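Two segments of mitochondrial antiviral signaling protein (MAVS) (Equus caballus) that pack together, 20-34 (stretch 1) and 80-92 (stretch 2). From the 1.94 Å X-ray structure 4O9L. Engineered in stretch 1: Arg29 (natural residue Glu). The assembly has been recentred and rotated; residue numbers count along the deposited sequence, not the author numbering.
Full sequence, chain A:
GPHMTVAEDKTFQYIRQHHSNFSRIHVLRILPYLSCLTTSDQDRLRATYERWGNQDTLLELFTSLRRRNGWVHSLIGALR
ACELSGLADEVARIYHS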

ATOM      1  N   SER A  20     -11.798   1.695  -4.238  1.00 10.46           N
ATOM      2  CA  SER A  20     -12.528   2.793  -3.609  1.00 12.96           C
ATOM      3  C   SER A  20     -12.638   2.617  -2.093  1.00  9.67           C
ATOM      4  O   SER A  20     -12.792   3.596  -1.358  1.00 14.50           O
ATOM      5  CB  SER A  20     -13.901   3.005  -4.252  1.00 16.20           C
ATOM      6  OG  SER A  20     -14.811   2.008  -3.849  1.00 24.63           O
ATOM      7  N   ASN A  21     -12.532   1.375  -1.626  1.00  8.70           N
ATOM      8  CA  ASN A  21     -12.464   1.104  -0.192  1.00  8.08           C
ATOM      9  C   ASN A  21     -11.231   1.718   0.453  1.00 10.01           C
ATOM     10  O   ASN A  21     -11.204   1.939   1.674  1.00 10.46           O
ATOM     11  CB  ASN A  21     -12.450  -0.404   0.079  1.00 12.75           C
ATOM     12  CG  ASN A  21     -13.770  -1.075  -0.252  1.00 22.74           C
ATOM     13  OD1 ASN A  21     -14.673  -0.457  -0.824  1.00 24.08           O
ATOM     14  ND2 ASN A  21     -13.887  -2.358   0.108  1.00 23.11           N
ATOM     15  N   PHE A  22     -10.211   1.981  -0.366  1.00  8.97           N
ATOM     16  CA  PHE A  22      -8.906   2.414   0.128  1.00  8.98           C
ATOM     17  C   PHE A  22      -8.661   3.907  -0.093  1.00 12.77           C
ATOM     18  O   PHE A  22      -7.575   4.419   0.178  1.00  7.75           O
ATOM     19  CB  PHE A  22      -7.799   1.545  -0.504  1.00  7.27           C
ATOM     20  CG  PHE A  22      -7.843   0.106  -0.043  1.00  4.22           C
ATOM     21  CD1 PHE A  22      -7.187  -0.282   1.120  1.00  5.09           C
ATOM     22  CD2 PHE A  22      -8.590  -0.838  -0.729  1.00  6.84           C
ATOM     23  CE1 PHE A  22      -7.257  -1.598   1.579  1.00 10.48           C
ATOM     24  CE2 PHE A  22      -8.665  -2.155  -0.283  1.00 10.81           C
ATOM     25  CZ  PHE A  22      -7.992  -2.537   0.872  1.00 12.91           C
ATOM     26  N   SER A  23      -9.686   4.616  -0.556  1.00  9.40           N
ATOM     27  CA  SER A  23      -9.507   6.003  -0.989  1.00  9.72           C
ATOM     28  C   SER A  23      -9.191   6.995   0.134  1.00  8.21           C
ATOM     29  O   SER A  23      -8.726   8.106  -0.125  1.00 11.71           O
ATOM     30  CB  SER A  23     -10.724   6.483  -1.782  1.00 10.63           C
ATOM     31  OG  SER A  23     -11.834   6.676  -0.926  1.00 13.32           O
ATOM     32  N   ARG A  24      -9.440   6.606   1.378  1.00  5.01           N
ATOM     33  CA  ARG A  24      -9.197   7.514   2.497  1.00  5.02           C
ATOM     34  C   ARG A  24      -7.795   7.396   3.097  1.00  5.57           C
ATOM     35  O   ARG A  24      -7.471   8.078   4.069  1.00 10.76           O
ATOM     36  CB  ARG A  24     -10.285   7.378   3.572  1.00 11.39           C
ATOM     37  CG  ARG A  24     -11.533   8.212   3.261  1.00 21.80           C
ATOM     38  CD  ARG A  24     -12.749   7.752   4.068  1.00 24.80           C
ATOM     39  NE  ARG A  24     -13.090   6.360   3.779  1.00 27.25           N
ATOM     40  CZ  ARG A  24     -13.816   5.964   2.737  1.00 26.01           C
ATOM     41  NH1 ARG A  24     -14.066   4.675   2.550  1.00 26.55           N
ATOM     42  NH2 ARG A  24     -14.286   6.858   1.879  1.00 23.81           N
ATOM     43  N   ILE A  25      -6.959   6.542   2.511  1.00  4.17           N
ATOM     44  CA  ILE A  25      -5.538   6.566   2.836  1.00  4.01           C
ATOM     45  C   ILE A  25      -5.041   7.945   2.413  1.00  9.23           C
ATOM     46  O   ILE A  25      -5.415   8.437   1.343  1.00  9.04           O
ATOM     47  CB  ILE A  25      -4.773   5.472   2.056  1.00  3.51           C
ATOM     48  CG1 ILE A  25      -5.255   4.085   2.494  1.00  5.89           C
ATOM     49  CG2 ILE A  25      -3.248   5.609   2.231  1.00  3.26           C
ATOM     50  CD1 ILE A  25      -4.618   2.941   1.718  1.00  4.51           C
ATOM     51  N   HIS A  26      -4.248   8.593   3.259  1.00  3.80           N
ATOM     52  CA  HIS A  26      -3.569   9.815   2.857  1.00  7.97           C
ATOM     53  C   HIS A  26      -2.130   9.432   2.546  1.00  7.04           C
ATOM     54  O   HIS A  26      -1.389   9.031   3.446  1.00  6.60           O
ATOM     55  CB  HIS A  26      -3.599  10.856   3.974  1.00 10.46           C
ATOM     56  CG  HIS A  26      -2.944  12.153   3.607  1.00 18.15           C
ATOM     57  ND1 HIS A  26      -2.465  13.040   4.550  1.00 20.53           N
ATOM     58  CD2 HIS A  26      -2.693  12.717   2.400  1.00 22.28           C
ATOM     59  CE1 HIS A  26      -1.946  14.091   3.939  1.00 18.24           C
ATOM     60  NE2 HIS A  26      -2.069  13.918   2.633  1.00 22.15           N
ATOM     61  N   VAL A  27      -1.738   9.547   1.283  1.00  3.49           N
ATOM     62  CA  VAL A  27      -0.430   9.048   0.849  1.00  6.72           C
ATOM     63  C   VAL A  27       0.730   9.595   1.677  1.00  4.51           C
ATOM     64  O   VAL A  27       1.600   8.839   2.134  1.00  4.85           O
ATOM     65  CB  VAL A  27      -0.187   9.322  -0.656  1.00  8.62           C
ATOM     66  CG1 VAL A  27       1.290   9.080  -1.033  1.00  3.40           C
ATOM     67  CG2 VAL A  27      -1.099   8.449  -1.494  1.00  8.40           C
ATOM     68  N   LEU A  28       0.738  10.902   1.900  1.00  3.62           N
ATOM     69  CA  LEU A  28       1.866  11.526   2.579  1.00  3.82           C
ATOM     70  C   LEU A  28       2.013  11.009   4.002  1.00  6.04           C
ATOM     71  O   LEU A  28       3.123  10.812   4.486  1.00  7.29           O
ATOM     72  CB  LEU A  28       1.736  13.049   2.562  1.00  9.60           C
ATOM     73  CG  LEU A  28       2.050  13.749   1.239  1.00  7.51           C
ATOM     74  CD1 LEU A  28       2.247  15.253   1.505  1.00  9.85           C
ATOM     75  CD2 LEU A  28       3.283  13.148   0.559  1.00  4.07           C
ATOM     76  N   ARG A  29       0.885  10.773   4.662  1.00  5.60           N
ATOM     77  CA  ARG A  29       0.900  10.260   6.022  1.00  8.21           C
ATOM     78  C   ARG A  29       1.359   8.809   6.103  1.00  6.93           C
ATOM     79  O   ARG A  29       2.056   8.438   7.041  1.00  6.45           O
ATOM     80  CB  ARG A  29      -0.484  10.393   6.663  1.00 11.33           C
ATOM     81  CG  ARG A  29      -0.535   9.866   8.075  1.00 12.12           C
ATOM     82  CD  ARG A  29      -1.897  10.070   8.718  1.00 13.47           C
ATOM     83  NE  ARG A  29      -1.865   9.636  10.109  1.00  9.51           N
ATOM     84  CZ  ARG A  29      -2.943   9.472  10.863  1.00 11.11           C
ATOM     85  NH1 ARG A  29      -2.810   9.069  12.124  1.00 12.27           N
ATOM     86  NH2 ARG A  29      -4.145   9.708  10.350  1.00 11.95           N
ATOM     87  N   ILE A  30       0.985   7.989   5.128  1.00  3.79           N
ATOM     88  CA  ILE A  30       1.295   6.563   5.214  1.00  3.37           C
ATOM     89  C   ILE A  30       2.733   6.217   4.806  1.00  5.67           C
ATOM     90  O   ILE A  30       3.314   5.280   5.363  1.00  3.40           O
ATOM     91  CB  ILE A  30       0.275   5.673   4.453  1.00  3.15           C
ATOM     92  CG1 ILE A  30       0.351   4.220   4.973  1.00  5.71           C
ATOM     93  CG2 ILE A  30       0.516   5.746   2.938  1.00  3.26           C
ATOM     94  CD1 ILE A  30      -0.796   3.293   4.504  1.00  7.08           C
ATOM     95  N   LEU A  31       3.301   6.984   3.865  1.00  3.43           N
ATOM     96  CA  LEU A  31       4.636   6.705   3.306  1.00  4.81           C
ATOM     97  C   LEU A  31       5.755   6.371   4.325  1.00  6.12           C
ATOM     98  O   LEU A  31       6.442   5.362   4.159  1.00  5.73           O
ATOM     99  CB  LEU A  31       5.101   7.831   2.366  1.00  3.71           C
ATOM    100  CG  LEU A  31       4.497   7.921   0.966  1.00  3.67           C
ATOM    101  CD1 LEU A  31       5.026   9.154   0.226  1.00  3.79           C
ATOM    102  CD2 LEU A  31       4.803   6.661   0.160  1.00  6.93           C
ATOM    103  N   PRO A  32       5.941   7.207   5.373  1.00  4.12           N
ATOM    104  CA  PRO A  32       7.072   6.929   6.267  1.00  6.53           C
ATOM    105  C   PRO A  32       6.909   5.625   7.052  1.00  6.60           C
ATOM    106  O   PRO A  32       7.900   5.131   7.599  1.00 10.76           O
ATOM    107  CB  PRO A  32       7.059   8.120   7.241  1.00  5.53           C
ATOM    108  CG  PRO A  32       6.172   9.150   6.615  1.00  7.89           C
ATOM    109  CD  PRO A  32       5.177   8.387   5.821  1.00  4.50           C
ATOM    110  N   TYR A  33       5.692   5.088   7.130  1.00  4.07           N
ATOM    111  CA  TYR A  33       5.468   3.845   7.869  1.00  8.08           C
ATOM    112  C   TYR A  33       5.763   2.587   7.053  1.00  5.60           C
ATOM    113  O   TYR A  33       5.941   1.506   7.615  1.00  7.21           O
ATOM    114  CB  TYR A  33       4.029   3.785   8.402  1.00  7.32           C
ATOM    115  CG  TYR A  33       3.736   4.797   9.480  1.00  7.69           C
ATOM    116  CD1 TYR A  33       4.214   4.617  10.777  1.00  7.67           C
ATOM    117  CD2 TYR A  33       2.990   5.936   9.204  1.00  5.59           C
ATOM    118  CE1 TYR A  33       3.949   5.553  11.776  1.00  9.97           C
ATOM    119  CE2 TYR A  33       2.715   6.872  10.197  1.00  8.14           C
ATOM    120  CZ  TYR A  33       3.203   6.673  11.474  1.00 12.34           C
ATOM    121  OH  TYR A  33       2.937   7.593  12.456  1.00 21.24           O
ATOM    122  N   LEU A  34       5.798   2.728   5.729  1.00  3.59           N
ATOM    123  CA  LEU A  34       5.982   1.586   4.838  1.00  3.44           C
ATOM    124  C   LEU A  34       7.461   1.246   4.728  1.00  3.78           C
ATOM    125  O   LEU A  34       8.136   1.681   3.794  1.00  6.66           O
ATOM    126  CB  LEU A  34       5.387   1.894   3.454  1.00  3.25           C
ATOM    127  CG  LEU A  34       3.866   2.117   3.470  1.00  3.01           C
ATOM    128  CD1 LEU A  34       3.386   2.848   2.217  1.00  4.78           C
ATOM    129  CD2 LEU A  34       3.118   0.793   3.612  1.00  5.20           C
ATOM    130  N   ARG A  80      -2.619   0.389  10.262  1.00  3.71           N
ATOM    131  CA  ARG A  80      -2.888   0.503  11.695  1.00  4.14           C
ATOM    132  C   ARG A  80      -2.283   1.781  12.261  1.00  6.48           C
ATOM    133  O   ARG A  80      -2.910   2.492  13.054  1.00  7.17           O
ATOM    134  CB  ARG A  80      -2.324  -0.716  12.441  1.00  4.35           C
ATOM    135  CG  ARG A  80      -3.081  -2.007  12.153  1.00  4.98           C
ATOM    136  CD  ARG A  80      -2.326  -3.211  12.660  1.00  8.81           C
ATOM    137  NE  ARG A  80      -3.043  -4.459  12.394  1.00 10.61           N
ATOM    138  CZ  ARG A  80      -2.462  -5.654  12.372  1.00 14.14           C
ATOM    139  NH1 ARG A  80      -1.152  -5.759  12.574  1.00 11.53           N
ATOM    140  NH2 ARG A  80      -3.183  -6.738  12.132  1.00 19.04           N
ATOM    141  N   ALA A  81      -1.061   2.085  11.845  1.00  5.99           N
ATOM    142  CA  ALA A  81      -0.367   3.266  12.363  1.00  6.17           C
ATOM    143  C   ALA A  81      -1.006   4.585  11.909  1.00 12.07           C
ATOM    144  O   ALA A  81      -0.773   5.644  12.502  1.00  5.07           O
ATOM    145  CB  ALA A  81       1.097   3.214  11.985  1.00  5.21           C
ATOM    146  N   CYS A  82      -1.816   4.519  10.853  1.00  4.36           N
ATOM    147  CA  CYS A  82      -2.458   5.701  10.292  1.00  6.97           C
ATOM    148  C   CYS A  82      -3.964   5.691  10.509  1.00  4.71           C
ATOM    149  O   CYS A  82      -4.692   6.278   9.703  1.00  9.24           O
ATOM    150  CB  CYS A  82      -2.177   5.816   8.781  1.00  5.07           C
ATOM    151  SG  CYS A  82      -0.445   6.154   8.384  1.00 12.51           S
ATOM    152  N   GLU A  83      -4.422   5.011  11.564  1.00  5.00           N
ATOM    153  CA  GLU A  83      -5.832   5.056  11.981  1.00  5.44           C
ATOM    154  C   GLU A  83      -6.774   4.493  10.918  1.00  5.25           C
ATOM    155  O   GLU A  83      -7.848   5.045  10.661  1.00  5.58           O
ATOM    156  CB  GLU A  83      -6.241   6.486  12.337  1.00  5.94           C
ATOM    157  CG  GLU A  83      -5.410   7.063  13.452  1.00  9.20           C
ATOM    158  CD  GLU A  83      -5.827   8.452  13.886  1.00 11.93           C
ATOM    159  OE1 GLU A  83      -6.622   8.566  14.850  1.00  9.99           O
ATOM    160  OE2 GLU A  83      -5.355   9.426  13.261  1.00 11.12           O
ATOM    161  N   LEU A  84      -6.344   3.398  10.303  1.00  5.46           N
ATOM    162  CA  LEU A  84      -7.124   2.694   9.289  1.00  6.18           C
ATOM    163  C   LEU A  84      -7.065   1.187   9.566  1.00  6.56           C
ATOM    164  O   LEU A  84      -6.844   0.374   8.653  1.00  4.91           O
ATOM    165  CB  LEU A  84      -6.614   3.044   7.881  1.00  4.27           C
ATOM    166  CG  LEU A  84      -6.930   4.476   7.404  1.00  4.45           C
ATOM    167  CD1 LEU A  84      -6.129   4.842   6.153  1.00  4.07           C
ATOM    168  CD2 LEU A  84      -8.430   4.690   7.146  1.00  4.90           C
ATOM    169  N   SER A  85      -7.262   0.825  10.835  1.00  4.85           N
ATOM    170  CA  SER A  85      -7.113  -0.564  11.268  1.00  4.99           C
ATOM    171  C   SER A  85      -8.129  -1.505  10.624  1.00  8.54           C
ATOM    172  O   SER A  85      -7.868  -2.698  10.495  1.00  8.55           O
ATOM    173  CB  SER A  85      -7.191  -0.691  12.796  1.00  8.99           C
ATOM    174  OG  SER A  85      -6.048  -0.133  13.417  1.00 11.87           O
ATOM    175  N   GLY A  86      -9.285  -0.972  10.229  1.00  5.20           N
ATOM    176  CA  GLY A  86     -10.268  -1.770   9.522  1.00  5.39           C
ATOM    177  C   GLY A  86      -9.754  -2.201   8.159  1.00  9.32           C
ATOM    178  O   GLY A  86      -9.960  -3.349   7.740  1.00  4.90           O
ATOM    179  N   LEU A  87      -9.084  -1.288   7.457  1.00  8.14           N
ATOM    180  CA  LEU A  87      -8.461  -1.647   6.190  1.00  4.26           C
ATOM    181  C   LEU A  87      -7.365  -2.685   6.431  1.00  5.05           C
ATOM    182  O   LEU A  87      -7.229  -3.632   5.650  1.00  3.75           O
ATOM    183  CB  LEU A  87      -7.899  -0.421   5.471  1.00  4.07           C
ATOM    184  CG  LEU A  87      -8.906   0.671   5.077  1.00  5.70           C
ATOM    185  CD1 LEU A  87      -8.214   1.766   4.260  1.00  8.39           C
ATOM    186  CD2 LEU A  87     -10.057   0.071   4.297  1.00  8.41           C
ATOM    187  N   ALA A  88      -6.590  -2.509   7.504  1.00  3.75           N
ATOM    188  CA  ALA A  88      -5.576  -3.498   7.859  1.00  3.48           C
ATOM    189  C   ALA A  88      -6.194  -4.874   8.087  1.00  5.54           C
ATOM    190  O   ALA A  88      -5.654  -5.872   7.608  1.00  3.54           O
ATOM    191  CB  ALA A  88      -4.776  -3.070   9.087  1.00  3.51           C
ATOM    192  N   ASP A  89      -7.305  -4.938   8.819  1.00  4.02           N
ATOM    193  CA  ASP A  89      -7.948  -6.229   9.072  1.00  4.22           C
ATOM    194  C   ASP A  89      -8.457  -6.889   7.785  1.00  4.25           C
ATOM    195  O   ASP A  89      -8.369  -8.109   7.625  1.00  4.20           O
ATOM    196  CB  ASP A  89      -9.107  -6.105  10.075  1.00 10.29           C
ATOM    197  CG  ASP A  89      -8.639  -5.765  11.490  1.00 16.20           C
ATOM    198  OD1 ASP A  89      -7.457  -6.017  11.820  1.00 13.53           O
ATOM    199  OD2 ASP A  89      -9.464  -5.241  12.274  1.00 19.24           O
ATOM    200  N   GLU A  90      -8.992  -6.093   6.866  1.00  4.38           N
ATOM    201  CA  GLU A  90      -9.547  -6.670   5.644  1.00  8.14           C
ATOM    202  C   GLU A  90      -8.436  -7.218   4.746  1.00  9.63           C
ATOM    203  O   GLU A  90      -8.592  -8.279   4.119  1.00  6.74           O
ATOM    204  CB  GLU A  90     -10.428  -5.658   4.900  1.00  4.92           C
ATOM    205  CG  GLU A  90     -11.766  -5.383   5.601  1.00 14.79           C
ATOM    206  CD  GLU A  90     -12.543  -6.666   5.904  1.00 22.62           C
ATOM    207  OE1 GLU A  90     -13.074  -7.296   4.959  1.00 20.60           O
ATOM    208  OE2 GLU A  90     -12.617  -7.050   7.093  1.00 31.39           O
ATOM    209  N   VAL A  91      -7.317  -6.499   4.703  1.00  3.77           N
ATOM    210  CA  VAL A  91      -6.158  -6.910   3.908  1.00  4.59           C
ATOM    211  C   VAL A  91      -5.572  -8.200   4.474  1.00  5.48           C
ATOM    212  O   VAL A  91      -5.268  -9.119   3.723  1.00  4.60           O
ATOM    213  CB  VAL A  91      -5.063  -5.799   3.866  1.00  3.18           C
ATOM    214  CG1 VAL A  91      -3.743  -6.332   3.274  1.00  2.96           C
ATOM    215  CG2 VAL A  91      -5.538  -4.614   3.055  1.00  3.30           C
ATOM    216  N   ALA A  92      -5.415  -8.270   5.797  1.00  3.28           N
ATOM    217  CA  ALA A  92      -4.911  -9.490   6.423  1.00  3.20           C
ATOM    218  C   ALA A  92      -5.836 -10.681   6.162  1.00  6.14           C
ATOM    219  O   ALA A  92      -5.374 -11.807   5.961  1.00  3.42           O
ATOM    220  CB  ALA A  92      -4.725  -9.295   7.914  1.00  3.22           C
TER
HETATM  221  O   HOH W   1      -7.100   9.719  11.292  1.00 26.91           O

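The two stretches run past each other in opposite senses: Phe22 lies nearest Leu87, Ile25 nearest Leu84, Ile30 nearest Cys82 and Tyr33 nearest Ala81, with CA–CA separations of 6.4 to 7.7 Å. Neither is one continuous helix. Stretch 1 passes from a 3-10 segment through a type I turn, Phe22 to Ile25, into a helix that starts after His26; stretch 2 leaves one helix at Cys82 and enters another after Leu84. Together they bury 600 Å², and no backbone hydrogen bond joins them, so side chains do most of the work.

Cys82 gives up the most surface, 91 Å². Its small, polarizable thiol suits a crowded, buried position. Cys82 SG lies 3.6 Å from Ile30 CA, close enough to touch the helix backbone itself, and 3.7 Å from Arg29 CG, part of that residue's aliphatic stem. Cys82 SG also approaches Tyr33 CD2 at 3.5 Å, a sulfur-aromatic contact that meets the ring obliquely. Beside it, Ala81 presents its methyl over the face of the same ring, Ala81 CB lying 3.6 Å from Tyr33 CD1 in a CH-pi contact; the ring lies flat against the compact methyl, a good partner for its pi face.

Arg29, an engineered residue in place of the natural Glu, covers 79 Å². All three of its chi1 to chi3 angles are t, so the extended chain lays its methylenes along Cys82 and carries the guanidinium out to Glu83. There Arg29 NH1 donates to Glu83 OE2 at 2.8 Å, forming a salt bridge, while Arg29 NH2 adds a weak bond to Glu83 OE2 at 3.2 Å. The carboxylate oxygen sits at the guanidinium edge, where the N–H groups point. A water accepts from Arg29 NH2 at 3.1 Å and donates weakly to Glu83 OE2 at 2.6 Å, bridging the pair at an exposed site where solvent is at hand.

Leu87, with 73 Å² covered, anchors the other end. Its CB points toward stretch 1, and its branched end reaches both backbone and side chains: Leu87 CD2 is 3.4 Å from Asn21 O, and Leu87 CD1 is 3.9 Å from Phe22 CD1 and 4.2 Å from Ile25 CG1. One helical turn later, Val91 sets CG2 against the edge of the Phe22 ring, 3.8 Å from Phe22 CE1. At the N-cap, just before this helix, Leu84 brings CD1 to 3.8 Å from Ile25 CG1. Leucine, valine, isoleucine and phenylalanine suit this end because they offer only hydrocarbon to one another, and packing them together takes part of that surface out of solvent.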